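Long-range contacts in uncharacterized protein (Mycobacterium tuberculosis, PDB 6Y56), which acts as a nucleotidyltransferase toxin, MenT4, of a toxin-antitoxin system, and probably transfers nucleotides to an RNA target such as tRNA: residues Pro74-Val79 with Asp104-Gln109; Leu69-Pro74 with Val126-Arg131. All coordinates share one frame; numbering follows the deposited sequence.

Interaction 1: Pro74-Val79 with Asp104-Gln109; sequences PDDEVV and DGRHWQ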
ATOM      1  N   PRO A  74      14.997  -2.912  -2.282  1.00 13.49           N
ATOM      2  CA  PRO A  74      16.012  -2.170  -3.044  1.00 16.44           C
ATOM      3  C   PRO A  74      16.852  -3.012  -4.000  1.00 17.10           C
ATOM      4  O   PRO A  74      17.412  -2.446  -4.949  1.00 20.06           O
ATOM      5  CB  PRO A  74      16.876  -1.533  -1.946  1.00 15.64           C
ATOM      6  CG  PRO A  74      15.953  -1.416  -0.765  1.00 21.70           C
ATOM      7  CD  PRO A  74      15.085  -2.646  -0.831  1.00 16.05           C
ATOM      8  N   ASP A  75      16.978  -4.321  -3.788  1.00 15.86           N
ATOM      9  CA  ASP A  75      17.910  -5.150  -4.547  1.00 16.58           C
ATOM     10  C   ASP A  75      17.145  -5.926  -5.615  1.00 16.38           C
ATOM     11  O   ASP A  75      16.228  -6.689  -5.297  1.00 14.22           O
ATOM     12  CB  ASP A  75      18.630  -6.114  -3.603  1.00 19.16           C
ATOM     13  CG  ASP A  75      19.767  -6.887  -4.278  1.00 28.21           C
ATOM     14  OD1 ASP A  75      19.871  -6.867  -5.521  1.00 33.30           O
ATOM     15  OD2 ASP A  75      20.569  -7.512  -3.547  1.00 35.45           O
ATOM     16  N   ASP A  76      17.550  -5.760  -6.875  1.00 14.95           N
ATOM     17  CA  ASP A  76      16.907  -6.477  -7.973  1.00 15.97           C
ATOM     18  C   ASP A  76      16.964  -7.990  -7.777  1.00 15.62           C
ATOM     19  O   ASP A  76      16.067  -8.709  -8.228  1.00 14.29           O
ATOM     20  CB  ASP A  76      17.586  -6.124  -9.300  1.00 18.63           C
ATOM     21  CG  ASP A  76      17.337  -4.690  -9.730  1.00 26.52           C
ATOM     22  OD1 ASP A  76      16.416  -4.043  -9.200  1.00 23.24           O
ATOM     23  OD2 ASP A  76      18.081  -4.197 -10.598  1.00 27.72           O
ATOM     24  N   GLU A  77      18.014  -8.495  -7.132  1.00 15.57           N
ATOM     25  CA  GLU A  77      18.110  -9.934  -6.914  1.00 17.33           C
ATOM     26  C   GLU A  77      17.026 -10.436  -5.978  1.00 15.23           C
ATOM     27  O   GLU A  77      16.527 -11.552  -6.153  1.00 15.91           O
ATOM     28  CB  GLU A  77      19.470 -10.283  -6.340  1.00 19.84           C
ATOM     29  CG  GLU A  77      20.456 -10.582  -7.403  1.00 32.32           C
ATOM     30  CD  GLU A  77      21.848 -10.548  -6.868  1.00 41.70           C
ATOM     31  OE1 GLU A  77      22.258 -11.513  -6.182  1.00 41.66           O
ATOM     32  OE2 GLU A  77      22.520  -9.524  -7.102  1.00 45.42           O
ATOM     33  N   VAL A  78      16.669  -9.634  -4.972  1.00 15.63           N
ATOM     34  CA  VAL A  78      15.599 -10.013  -4.055  1.00 15.33           C
ATOM     35  C   VAL A  78      14.258 -10.011  -4.778  1.00 13.77           C
ATOM     36  O   VAL A  78      13.434 -10.911  -4.597  1.00 14.65           O
ATOM     37  CB  VAL A  78      15.597  -9.080  -2.830  1.00 16.06           C
ATOM     38  CG1 VAL A  78      14.319  -9.256  -2.024  1.00 16.05           C
ATOM     39  CG2 VAL A  78      16.827  -9.342  -1.979  1.00 18.42           C
ATOM     40  N   VAL A  79      14.028  -9.002  -5.622  1.00 14.65           N
ATOM     41  CA  VAL A  79      12.812  -8.953  -6.428  1.00 12.91           C
ATOM     42  C   VAL A  79      12.681 -10.215  -7.260  1.00 12.76           C
ATOM     43  O   VAL A  79      11.623 -10.851  -7.297  1.00 13.15           O
ATOM     44  CB  VAL A  79      12.812  -7.690  -7.309  1.00 13.52           C
ATOM     45  CG1 VAL A  79      11.613  -7.685  -8.243  1.00 13.46           C
ATOM     46  CG2 VAL A  79      12.835  -6.433  -6.444  1.00 13.85           C
ATOM     47  N   ASP A 104      11.240  -3.157 -16.240  1.00 18.99           N
ATOM     48  CA  ASP A 104      12.142  -3.031 -15.100  1.00 19.66           C
ATOM     49  C   ASP A 104      12.088  -4.216 -14.142  1.00 18.19           C
ATOM     50  O   ASP A 104      12.868  -4.256 -13.186  1.00 19.65           O
ATOM     51  CB  ASP A 104      11.959  -1.694 -14.368  1.00 20.53           C
ATOM     52  CG  ASP A 104      10.628  -1.582 -13.626  1.00 22.02           C
ATOM     53  OD1 ASP A 104       9.828  -2.539 -13.626  1.00 18.25           O
ATOM     54  OD2 ASP A 104      10.393  -0.513 -13.023  1.00 27.80           O
ATOM     55  N   GLY A 105      11.212  -5.184 -14.372  1.00 16.26           N
ATOM     56  CA  GLY A 105      11.150  -6.347 -13.504  1.00 17.19           C
ATOM     57  C   GLY A 105      10.486  -6.122 -12.163  1.00 13.85           C
ATOM     58  O   GLY A 105      10.491  -7.036 -11.327  1.00 14.47           O
ATOM     59  N   ARG A 106       9.901  -4.948 -11.945  1.00 13.86           N
ATOM     60  CA  ARG A 106       9.399  -4.549 -10.640  1.00 12.66           C
ATOM     61  C   ARG A 106       7.895  -4.358 -10.589  1.00 14.63           C
ATOM     62  O   ARG A 106       7.368  -4.012  -9.524  1.00 13.93           O
ATOM     63  CB  ARG A 106      10.128  -3.287 -10.160  1.00 14.25           C
ATOM     64  CG  ARG A 106      11.538  -3.607  -9.677  1.00 13.82           C
ATOM     65  CD  ARG A 106      12.360  -2.382  -9.372  1.00 14.50           C
ATOM     66  NE  ARG A 106      13.596  -2.799  -8.720  1.00 14.04           N
ATOM     67  CZ  ARG A 106      13.724  -2.976  -7.408  1.00 14.55           C
ATOM     68  NH1 ARG A 106      12.702  -2.737  -6.585  1.00 13.26           N
ATOM     69  NH2 ARG A 106      14.886  -3.388  -6.916  1.00 14.86           N
ATOM     70  N   HIS A 107       7.179  -4.596 -11.684  1.00 14.86           N
ATOM     71  CA  HIS A 107       5.725  -4.490 -11.673  1.00 14.05           C
ATOM     72  C   HIS A 107       5.121  -5.679 -12.396  1.00 15.08           C
ATOM     73  O   HIS A 107       5.523  -6.004 -13.518  1.00 14.06           O
ATOM     74  CB  HIS A 107       5.191  -3.188 -12.263  1.00 19.29           C
ATOM     75  CG  HIS A 107       3.720  -3.004 -12.027  1.00 24.36           C
ATOM     76  ND1 HIS A 107       2.761  -3.550 -12.854  1.00 28.37           N
ATOM     77  CD2 HIS A 107       3.043  -2.390 -11.024  1.00 26.82           C
ATOM     78  CE1 HIS A 107       1.559  -3.251 -12.393  1.00 28.63           C
ATOM     79  NE2 HIS A 107       1.702  -2.546 -11.285  1.00 29.65           N
ATOM     80  N   TRP A 108       4.155  -6.320 -11.755  1.00 13.88           N
ATOM     81  CA  TRP A 108       3.656  -7.608 -12.202  1.00 14.70           C
ATOM     82  C   TRP A 108       2.147  -7.643 -12.063  1.00 15.21           C
ATOM     83  O   TRP A 108       1.589  -7.089 -11.114  1.00 17.38           O
ATOM     84  CB  TRP A 108       4.261  -8.755 -11.379  1.00 14.38           C
ATOM     85  CG  TRP A 108       5.749  -8.764 -11.450  1.00 16.79           C
ATOM     86  CD1 TRP A 108       6.609  -7.930 -10.789  1.00 14.90           C
ATOM     87  CD2 TRP A 108       6.563  -9.607 -12.272  1.00 18.17           C
ATOM     88  NE1 TRP A 108       7.910  -8.209 -11.146  1.00 14.89           N
ATOM     89  CE2 TRP A 108       7.903  -9.238 -12.052  1.00 18.00           C
ATOM     90  CE3 TRP A 108       6.287 -10.650 -13.160  1.00 17.23           C
ATOM     91  CZ2 TRP A 108       8.963  -9.874 -12.689  1.00 19.22           C
ATOM     92  CZ3 TRP A 108       7.336 -11.279 -13.792  1.00 20.02           C
ATOM     93  CH2 TRP A 108       8.659 -10.888 -13.557  1.00 19.87           C
ATOM     94  N   GLN A 109       1.485  -8.290 -13.008  1.00 12.67           N
ATOM     95  CA  GLN A 109       0.088  -8.642 -12.837  1.00 13.70           C
ATOM     96  C   GLN A 109       0.023  -9.996 -12.146  1.00 13.78           C
ATOM     97  O   GLN A 109       0.695 -10.944 -12.569  1.00 14.44           O
ATOM     98  CB  GLN A 109      -0.615  -8.715 -14.189  1.00 14.82           C
ATOM     99  CG  GLN A 109      -2.058  -9.171 -14.047  1.00 17.27           C
ATOM    100  CD  GLN A 109      -2.912  -8.895 -15.266  1.00 21.13           C
ATOM    101  OE1 GLN A 109      -2.406  -8.614 -16.360  1.00 21.26           O
ATOM    102  NE2 GLN A 109      -4.225  -8.990 -15.084  1.00 21.55           N
TER
HETATM  103  O   HOH W   1      14.441  -5.250 -11.048  1.00 29.46           O
HETATM  104  O   HOH W   2      14.967  -2.812 -12.032  1.00 34.56           O

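Interaction 2: Leu69-Pro74 with Val126-Arg131; sequences LDFSAP and VEFARR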
ATOM      1  N   LEU A  69      -0.194  -5.952  -4.066  1.00 15.80           N
ATOM      2  CA  LEU A  69       0.808  -6.274  -3.071  1.00 15.45           C
ATOM      3  C   LEU A  69       2.009  -5.402  -3.376  1.00 16.42           C
ATOM      4  O   LEU A  69       2.534  -5.444  -4.492  1.00 20.10           O
ATOM      5  CB  LEU A  69       1.172  -7.754  -3.141  1.00 17.15           C
ATOM      6  CG  LEU A  69       0.087  -8.698  -2.607  1.00 18.85           C
ATOM      7  CD1 LEU A  69       0.478 -10.139  -2.851  1.00 19.09           C
ATOM      8  CD2 LEU A  69      -0.174  -8.473  -1.117  1.00 18.00           C
ATOM      9  N   ASP A  70       2.401  -4.572  -2.420  1.00 14.06           N
ATOM     10  CA  ASP A  70       3.500  -3.639  -2.601  1.00 14.44           C
ATOM     11  C   ASP A  70       4.575  -3.970  -1.584  1.00 12.12           C
ATOM     12  O   ASP A  70       4.278  -4.204  -0.410  1.00 12.77           O
ATOM     13  CB  ASP A  70       3.048  -2.208  -2.330  1.00 14.38           C
ATOM     14  CG  ASP A  70       2.042  -1.703  -3.344  1.00 23.85           C
ATOM     15  OD1 ASP A  70       2.231  -1.952  -4.552  1.00 31.83           O
ATOM     16  OD2 ASP A  70       1.071  -1.026  -2.937  1.00 29.91           O
ATOM     17  N   PHE A  71       5.823  -3.977  -2.035  1.00 12.36           N
ATOM     18  CA  PHE A  71       6.958  -4.221  -1.171  1.00 12.51           C
ATOM     19  C   PHE A  71       8.019  -3.178  -1.449  1.00 11.93           C
ATOM     20  O   PHE A  71       8.138  -2.668  -2.570  1.00 14.63           O
ATOM     21  CB  PHE A  71       7.585  -5.598  -1.413  1.00 13.97           C
ATOM     22  CG  PHE A  71       6.634  -6.731  -1.235  1.00 11.95           C
ATOM     23  CD1 PHE A  71       6.425  -7.281   0.018  1.00 12.83           C
ATOM     24  CD2 PHE A  71       5.939  -7.251  -2.317  1.00 14.82           C
ATOM     25  CE1 PHE A  71       5.534  -8.335   0.198  1.00 14.38           C
ATOM     26  CE2 PHE A  71       5.046  -8.303  -2.145  1.00 14.75           C
ATOM     27  CZ  PHE A  71       4.833  -8.840  -0.890  1.00 14.71           C
ATOM     28  N   SER A  72       8.803  -2.871  -0.421  1.00 12.29           N
ATOM     29  CA  SER A  72      10.060  -2.172  -0.616  1.00 13.24           C
ATOM     30  C   SER A  72      11.137  -3.237  -0.743  1.00 12.67           C
ATOM     31  O   SER A  72      11.273  -4.093   0.142  1.00 13.45           O
ATOM     32  CB  SER A  72      10.367  -1.252   0.559  1.00 15.87           C
ATOM     33  OG  SER A  72      11.682  -0.731   0.441  1.00 15.40           O
ATOM     34  N   ALA A  73      11.874  -3.206  -1.849  1.00 12.46           N
ATOM     35  CA  ALA A  73      12.924  -4.192  -2.108  1.00 13.29           C
ATOM     36  C   ALA A  73      13.998  -3.520  -2.933  1.00 13.62           C
ATOM     37  O   ALA A  73      13.968  -3.547  -4.168  1.00 13.45           O
ATOM     38  CB  ALA A  73      12.373  -5.414  -2.844  1.00 14.23           C
ATOM     39  N   PRO A  74      14.997  -2.912  -2.282  1.00 13.49           N
ATOM     40  CA  PRO A  74      16.012  -2.170  -3.044  1.00 16.44           C
ATOM     41  C   PRO A  74      16.852  -3.012  -4.000  1.00 17.10           C
ATOM     42  O   PRO A  74      17.412  -2.446  -4.949  1.00 20.06           O
ATOM     43  CB  PRO A  74      16.876  -1.533  -1.946  1.00 15.64           C
ATOM     44  CG  PRO A  74      15.953  -1.416  -0.765  1.00 21.70           C
ATOM     45  CD  PRO A  74      15.085  -2.646  -0.831  1.00 16.05           C
ATOM     46  N   VAL A 126       1.534  -6.946  -8.214  1.00 16.77           N
ATOM     47  CA  VAL A 126       2.624  -6.949  -7.248  1.00 15.09           C
ATOM     48  C   VAL A 126       3.637  -5.927  -7.735  1.00 17.75           C
ATOM     49  O   VAL A 126       3.990  -5.917  -8.920  1.00 17.74           O
ATOM     50  CB  VAL A 126       3.274  -8.339  -7.140  1.00 17.18           C
ATOM     51  CG1 VAL A 126       4.301  -8.358  -6.025  1.00 17.20           C
ATOM     52  CG2 VAL A 126       2.223  -9.418  -6.924  1.00 19.91           C
ATOM     53  N   GLU A 127       4.096  -5.061  -6.835  1.00 15.70           N
ATOM     54  CA  GLU A 127       5.049  -4.025  -7.209  1.00 16.38           C
ATOM     55  C   GLU A 127       6.145  -3.947  -6.163  1.00 14.44           C
ATOM     56  O   GLU A 127       5.884  -4.113  -4.966  1.00 15.45           O
ATOM     57  CB  GLU A 127       4.374  -2.659  -7.327  1.00 17.74           C
ATOM     58  CG  GLU A 127       5.224  -1.615  -8.014  1.00 23.72           C
ATOM     59  CD  GLU A 127       4.536  -0.271  -8.090  1.00 31.30           C
ATOM     60  OE1 GLU A 127       5.193   0.707  -8.501  1.00 40.02           O
ATOM     61  OE2 GLU A 127       3.339  -0.195  -7.737  1.00 37.81           O
ATOM     62  N   PHE A 128       7.365  -3.658  -6.614  1.00 13.40           N
ATOM     63  CA  PHE A 128       8.548  -3.637  -5.761  1.00 12.30           C
ATOM     64  C   PHE A 128       9.232  -2.292  -5.918  1.00 12.16           C
ATOM     65  O   PHE A 128       9.821  -2.015  -6.971  1.00 13.58           O
ATOM     66  CB  PHE A 128       9.517  -4.731  -6.173  1.00 12.16           C
ATOM     67  CG  PHE A 128       8.972  -6.109  -6.036  1.00 12.64           C
ATOM     68  CD1 PHE A 128       8.267  -6.692  -7.071  1.00 13.26           C
ATOM     69  CD2 PHE A 128       9.195  -6.838  -4.886  1.00 13.09           C
ATOM     70  CE1 PHE A 128       7.770  -7.970  -6.971  1.00 13.76           C
ATOM     71  CE2 PHE A 128       8.706  -8.126  -4.776  1.00 15.03           C
ATOM     72  CZ  PHE A 128       7.988  -8.688  -5.819  1.00 14.07           C
ATOM     73  N   ALA A 129       9.177  -1.471  -4.874  1.00 12.64           N
ATOM     74  CA  ALA A 129       9.819  -0.168  -4.901  1.00 13.11           C
ATOM     75  C   ALA A 129      11.320  -0.319  -4.703  1.00 15.56           C
ATOM     76  O   ALA A 129      11.780  -1.157  -3.919  1.00 14.68           O
ATOM     77  CB  ALA A 129       9.262   0.705  -3.776  1.00 15.25           C
ATOM     78  N   ARG A 130      12.087   0.511  -5.411  1.00 14.40           N
ATOM     79  CA  ARG A 130      13.540   0.492  -5.329  1.00 15.37           C
ATOM     80  C   ARG A 130      14.082   1.399  -4.235  1.00 15.56           C
ATOM     81  O   ARG A 130      15.123   1.086  -3.646  1.00 17.28           O
ATOM     82  CB  ARG A 130      14.131   0.943  -6.666  1.00 18.97           C
ATOM     83  CG  ARG A 130      15.621   0.734  -6.778  1.00 25.42           C
ATOM     84  CD  ARG A 130      16.173   1.354  -8.056  1.00 24.76           C
ATOM     85  NE  ARG A 130      15.432   0.934  -9.245  1.00 27.58           N
ATOM     86  CZ  ARG A 130      15.659  -0.196  -9.906  1.00 25.70           C
ATOM     87  NH1 ARG A 130      16.605  -1.028  -9.492  1.00 25.58           N
ATOM     88  NH2 ARG A 130      14.936  -0.498 -10.977  1.00 28.84           N
ATOM     89  N   ARG A 131      13.417   2.526  -3.974  1.00 18.26           N
ATOM     90  CA  ARG A 131      13.958   3.501  -3.037  1.00 20.34           C
ATOM     91  C   ARG A 131      13.847   2.955  -1.622  1.00 20.89           C
ATOM     92  O   ARG A 131      12.778   2.485  -1.229  1.00 22.50           O
ATOM     93  CB  ARG A 131      13.200   4.825  -3.142  1.00 21.01           C
ATOM     94  CG  ARG A 131      13.926   5.992  -2.468  1.00 23.46           C
ATOM     95  CD  ARG A 131      13.117   7.285  -2.491  1.00 27.80           C
ATOM     96  NE  ARG A 131      12.418   7.464  -3.759  1.00 27.29           N
ATOM     97  CZ  ARG A 131      11.370   8.261  -3.939  1.00 24.33           C
ATOM     98  NH1 ARG A 131      10.880   8.987  -2.933  1.00 19.79           N
ATOM     99  NH2 ARG A 131      10.804   8.326  -5.136  1.00 23.80           N
TER

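Interaction 1: Pro74-Val79 with Asp104-Gln109
Arg-106 reaches from the turn ahead of strand 107-114 to the first turn of helix 76-86 and meets Asp-76 and Val-79 there. Its chain runs extended from CG to NE, long enough to bring the guanidinium to the first turn of the helix. Asp-76 crosses it at about a right angle and puts a single oxygen at the guanidinium edge. That oxygen, OD1, takes NH2 of Arg-106 at 2.8 Å on its anti side, and NE of Arg-106 at 3.1 Å nearly in line with its own C-O bond. This is a side-on salt bridge in which both nitrogens converge on one atom, with the carboxylate plane turned 56° from the guanidinium. Asp-76 OD1 also pairs with Arg-130. Two waters link Asp-104 O to Asp-76 OD1, their bonds to OD1 weak.

Val-79, one turn further along the helix, supplies the apolar half. Its CG2 sits over one face of the guanidinium, offset toward the rim and 3.7 Å from Arg-106 CZ. The other methyl, CG1, anti to the backbone N (chi1 175°), packs 3.3 Å from Gly-105 O. That same carbonyl oxygen accepts from Trp-108 NE1 at 2.8 Å, with the indole N-H coming from above the carbonyl plane.

Each segment is also braced from within. Asp-75 is the N-cap of the helix, its OD1 accepting from Glu-77 N, while Asp-104 OD1 receives Arg-106 N in an Asx turn that shapes the chain just before the arginine. On the far end of the guanidinium, NH1 donates hydrogen bonds to Ala-73 O and Phe-128 O.

A buried arginine is thus paid for by one carboxylate oxygen and by backbone carbonyls; with OD1 held by Arg-130 as well, the salt bridge joins a buried cation to the solvent-facing start of the helix.

Interaction 2: Leu69-Pro74 with Val126-Arg131
Phe-71 and Phe-128 sit abreast on adjacent parallel strands, 68-72 and 125-129, of the mixed sheet in this nucleotidyltransferase-clan protein. Their side chains point the same way, and the ring planes are 22° apart, but the rings are slid so far that they barely overlap; the meeting is CD2 of Phe-71 against CE2 of Phe-128, 3.8 Å apart. Val-126 CG1 comes to the edge of the Phe-71 ring, and Ala-73 CB packs against Phe-128 CD2. On the other, more polar face, which carries Asp-70, Ser-72, Glu-127 and Ala-129, two acids lie close: Asp-70 OD1 is 3.8 Å from Glu-127 OE2, their carboxylate planes 77° apart.

A ladder of backbone bonds sets this register: Glu-127 N to Leu-69 O, Phe-71 N to Glu-127 O, Ala-129 N to Phe-71 O and Ala-73 N to Ala-129 O, the last at 2.9 Å.

Further out, the pair lies inside the sheet, between strands 47-49 and 107-114, with its phenylalanine face buried against two helices: 19-38 packs on Leu-69 and Phe-71, while 76-86 closes over Phe-128 through Val-79, Val-82 and Cys-83. Beyond the strands, Arg-131 NH2 makes salt bridges to Asp-214 OD2 and Asp-210 OD1.

How the interactions relate
Interaction 2 is the deeper of the two, a strand pair with an apolar, largely buried face; interaction 1 lies nearer the surface, where a helix and a strand begin, and rests on one exposed aspartate paired with a buried arginine. They share Pro-74, where strand 68-72 hands over to helix 76-86, and both reach one sheet, since strands 107-114 and 125-129 are neighbours in it. Arg-106 and Trp-108, whose N probably bonds Val-126 O at 2.9 Å, join the two. Val-79 adds an apolar link, touching both Ala-73 and Phe-128. Repetitive backbone pairing dominates in 69-74 with 126-131, individual side-chain geometry in 74-79 with 104-109.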